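Local coordinates for protein enoyl-CoA hydratase (Mycolicibacterium smegmatis, PDB 7MCM) that probably hydrates the double bond of enoyl-CoA esters to 3-hydroxyacyl-CoA in fatty acid metabolism, at residues Ala120-Arg131 with Pro150-Ala161. Numbering follows the deposited sequence.
Sequences AGCDLAVMCDLR and PGDGGTWFLPRA
Asp152 OD1 is approached by two groups. Gly154 N donates to Asp152 OD1 at 3.2 Å from above the carboxylate plane, which closes an Asx turn. Asp123 OD2 comes from the facing helix to within 2.5 Å of Asp152 OD1. The two carboxylate planes are turned 55° apart. Glu141 OE1 lies near Asp123 OD1. Asp123 OD2 also sits 3.5 Å from Gly154 CA, at the first turn of helix 154-161. Further along, Met127 CG lies over one face of the Phe157 ring, a CH-pi contact 3.7 Å from its centroid. The opposite face is covered by Trp156. In this crotonase-like fold the contact packs helix 120-127 against helix 154-161, their axes 8.9 Å apart and inclined by 54°. Val126 fills the interface next. Val126 CG1, anti to the backbone N (chi1 177°), lies 3.7 Å from Phe157 CB, while CG2 turns to Leu158 CD1. A water lies between Val126 O and Phe157 O, 2.8 Å from the latter. A second subunit packs against Phe157 through its Leu231.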
# COMPACT_ATOMS: atom_id res chain seq x y z
N ALA B 120 -8.92 0.80 -26.73
CA ALA B 120 -8.45 2.00 -26.04
C ALA B 120 -9.58 2.99 -25.80
O ALA B 120 -9.56 3.72 -24.80
CB ALA B 120 -7.31 2.65 -26.85
N GLY B 121 -10.57 3.04 -26.69
CA GLY B 121 -11.70 3.93 -26.50
C GLY B 121 -12.58 3.52 -25.33
O GLY B 121 -13.08 4.37 -24.59
N CYS B 122 -12.75 2.21 -25.14
CA CYS B 122 -13.46 1.74 -23.95
C CYS B 122 -12.73 2.18 -22.69
O CYS B 122 -13.33 2.73 -21.76
CB CYS B 122 -13.60 0.21 -24.01
SG CYS B 122 -14.44 -0.52 -22.56
N ASP B 123 -11.41 1.99 -22.66
CA ASP B 123 -10.63 2.32 -21.47
C ASP B 123 -10.64 3.82 -21.19
O ASP B 123 -10.70 4.23 -20.03
CB ASP B 123 -9.20 1.83 -21.63
CG ASP B 123 -9.12 0.32 -21.78
OD1 ASP B 123 -10.16 -0.32 -21.64
OD2 ASP B 123 -8.04 -0.22 -22.05
N LEU B 124 -10.58 4.65 -22.23
CA LEU B 124 -10.66 6.09 -22.06
C LEU B 124 -11.96 6.49 -21.34
O LEU B 124 -11.93 7.26 -20.38
CB LEU B 124 -10.56 6.79 -23.41
CG LEU B 124 -10.75 8.32 -23.42
CD1 LEU B 124 -9.70 9.00 -22.60
CD2 LEU B 124 -10.74 8.84 -24.85
N ALA B 125 -13.10 5.97 -21.80
CA ALA B 125 -14.36 6.31 -21.14
C ALA B 125 -14.32 5.91 -19.67
O ALA B 125 -14.74 6.67 -18.79
CB ALA B 125 -15.53 5.61 -21.83
N VAL B 126 -13.77 4.73 -19.39
CA VAL B 126 -13.69 4.21 -18.04
C VAL B 126 -12.73 5.01 -17.17
O VAL B 126 -12.85 5.02 -15.94
CB VAL B 126 -13.31 2.72 -18.16
CG1 VAL B 126 -13.15 2.11 -16.85
CG2 VAL B 126 -14.39 1.97 -18.94
N MET B 127 -11.75 5.68 -17.77
CA MET B 127 -10.83 6.53 -17.02
C MET B 127 -11.44 7.87 -16.63
O MET B 127 -10.84 8.59 -15.81
CB MET B 127 -9.57 6.79 -17.83
CG MET B 127 -8.68 5.60 -18.04
SD MET B 127 -7.47 6.01 -19.34
CE MET B 127 -6.90 4.34 -19.69
N CYS B 128 -12.55 8.26 -17.25
CA CYS B 128 -13.24 9.50 -16.91
C CYS B 128 -13.98 9.35 -15.58
O CYS B 128 -14.17 8.24 -15.07
CB CYS B 128 -14.19 9.88 -18.04
SG CYS B 128 -13.33 10.30 -19.59
N ASP B 129 -14.37 10.49 -14.99
CA ASP B 129 -14.94 10.46 -13.64
C ASP B 129 -16.37 9.94 -13.64
O ASP B 129 -16.78 9.23 -12.72
CB ASP B 129 -14.87 11.84 -13.00
CG ASP B 129 -13.45 12.35 -12.88
OD1 ASP B 129 -12.62 11.66 -12.26
OD2 ASP B 129 -13.14 13.42 -13.44
N LEU B 130 -17.15 10.31 -14.65
CA LEU B 130 -18.56 9.97 -14.78
C LEU B 130 -18.79 9.56 -16.22
O LEU B 130 -18.19 10.14 -17.12
CB LEU B 130 -19.48 11.17 -14.46
CG LEU B 130 -19.48 11.69 -13.03
CD1 LEU B 130 -20.35 12.91 -12.89
CD2 LEU B 130 -20.02 10.57 -12.18
N ARG B 131 -19.67 8.58 -16.43
CA ARG B 131 -20.05 8.18 -17.78
C ARG B 131 -21.56 8.24 -17.93
O ARG B 131 -22.30 7.80 -17.05
CB ARG B 131 -19.59 6.76 -18.11
CG ARG B 131 -18.14 6.63 -18.47
CD ARG B 131 -17.64 5.24 -18.07
NE ARG B 131 -17.72 5.03 -16.63
CZ ARG B 131 -16.89 5.59 -15.77
NH1 ARG B 131 -15.91 6.40 -16.18
NH2 ARG B 131 -17.03 5.34 -14.48
N PRO B 150 -5.06 -5.13 -22.32
CA PRO B 150 -5.20 -3.66 -22.31
C PRO B 150 -3.91 -2.98 -21.88
O PRO B 150 -3.59 -2.92 -20.69
CB PRO B 150 -6.34 -3.43 -21.31
CG PRO B 150 -7.04 -4.79 -21.17
CD PRO B 150 -5.94 -5.78 -21.34
N GLY B 151 -3.14 -2.49 -22.84
CA GLY B 151 -1.84 -1.93 -22.51
C GLY B 151 -1.86 -0.56 -21.88
O GLY B 151 -0.81 -0.04 -21.49
N ASP B 152 -3.05 0.04 -21.73
CA ASP B 152 -3.19 1.42 -21.31
C ASP B 152 -3.72 1.57 -19.88
O ASP B 152 -4.18 2.65 -19.52
CB ASP B 152 -4.12 2.16 -22.26
CG ASP B 152 -5.46 1.47 -22.39
OD1 ASP B 152 -5.69 0.48 -21.67
OD2 ASP B 152 -6.30 1.93 -23.19
N GLY B 153 -3.76 0.50 -19.09
CA GLY B 153 -4.26 0.60 -17.74
C GLY B 153 -5.74 0.34 -17.57
O GLY B 153 -6.27 0.51 -16.45
N GLY B 154 -6.43 -0.09 -18.63
CA GLY B 154 -7.84 -0.39 -18.53
C GLY B 154 -8.17 -1.43 -17.48
O GLY B 154 -9.25 -1.38 -16.87
N THR B 155 -7.26 -2.38 -17.23
CA THR B 155 -7.56 -3.37 -16.20
C THR B 155 -7.56 -2.78 -14.79
O THR B 155 -8.11 -3.40 -13.88
CB THR B 155 -6.57 -4.53 -16.24
OG1 THR B 155 -5.26 -4.01 -16.02
CG2 THR B 155 -6.61 -5.24 -17.59
N TRP B 156 -6.92 -1.63 -14.58
CA TRP B 156 -6.98 -0.99 -13.27
C TRP B 156 -8.30 -0.24 -13.07
O TRP B 156 -8.92 -0.33 -12.00
CB TRP B 156 -5.78 -0.06 -13.10
CG TRP B 156 -5.55 0.45 -11.69
CD1 TRP B 156 -4.81 -0.15 -10.71
CD2 TRP B 156 -6.03 1.68 -11.13
NE1 TRP B 156 -4.81 0.63 -9.57
CE2 TRP B 156 -5.56 1.75 -9.81
CE3 TRP B 156 -6.82 2.71 -11.63
CZ2 TRP B 156 -5.84 2.84 -8.97
CZ3 TRP B 156 -7.11 3.80 -10.79
CH2 TRP B 156 -6.63 3.85 -9.48
N PHE B 157 -8.77 0.45 -14.11
CA PHE B 157 -9.96 1.29 -14.00
C PHE B 157 -11.26 0.50 -14.12
O PHE B 157 -12.25 0.82 -13.46
CB PHE B 157 -9.92 2.39 -15.07
CG PHE B 157 -8.83 3.40 -14.86
CD1 PHE B 157 -9.03 4.48 -14.01
CD2 PHE B 157 -7.62 3.28 -15.50
CE1 PHE B 157 -8.04 5.41 -13.81
CE2 PHE B 157 -6.62 4.22 -15.30
CZ PHE B 157 -6.84 5.28 -14.45
N LEU B 158 -11.30 -0.54 -14.95
CA LEU B 158 -12.57 -1.21 -15.22
C LEU B 158 -13.17 -1.85 -13.97
O LEU B 158 -14.39 -1.70 -13.76
CB LEU B 158 -12.40 -2.22 -16.37
CG LEU B 158 -13.70 -2.86 -16.87
CD1 LEU B 158 -14.71 -1.80 -17.36
CD2 LEU B 158 -13.41 -3.85 -18.01
N PRO B 159 -12.42 -2.56 -13.12
CA PRO B 159 -13.06 -3.13 -11.92
C PRO B 159 -13.60 -2.06 -11.01
O PRO B 159 -14.59 -2.29 -10.30
CB PRO B 159 -11.92 -3.91 -11.24
CG PRO B 159 -10.91 -4.10 -12.27
CD PRO B 159 -11.00 -2.93 -13.19
N ARG B 160 -12.99 -0.88 -11.00
CA ARG B 160 -13.50 0.19 -10.15
C ARG B 160 -14.76 0.82 -10.72
O ARG B 160 -15.44 1.56 -10.00
CB ARG B 160 -12.39 1.21 -9.91
CG ARG B 160 -11.28 0.60 -9.05
CD ARG B 160 -9.90 1.13 -9.38
NE ARG B 160 -8.93 0.69 -8.39
CZ ARG B 160 -8.17 -0.39 -8.49
NH1 ARG B 160 -8.19 -1.15 -9.57
NH2 ARG B 160 -7.37 -0.72 -7.48
N ALA B 161 -15.11 0.52 -11.97
CA ALA B 161 -16.37 0.97 -12.56
C ALA B 161 -17.47 -0.07 -12.45
O ALA B 161 -18.64 0.30 -12.25
CB ALA B 161 -16.17 1.33 -14.04
O HOH W 1 -13.28 3.41 -13.28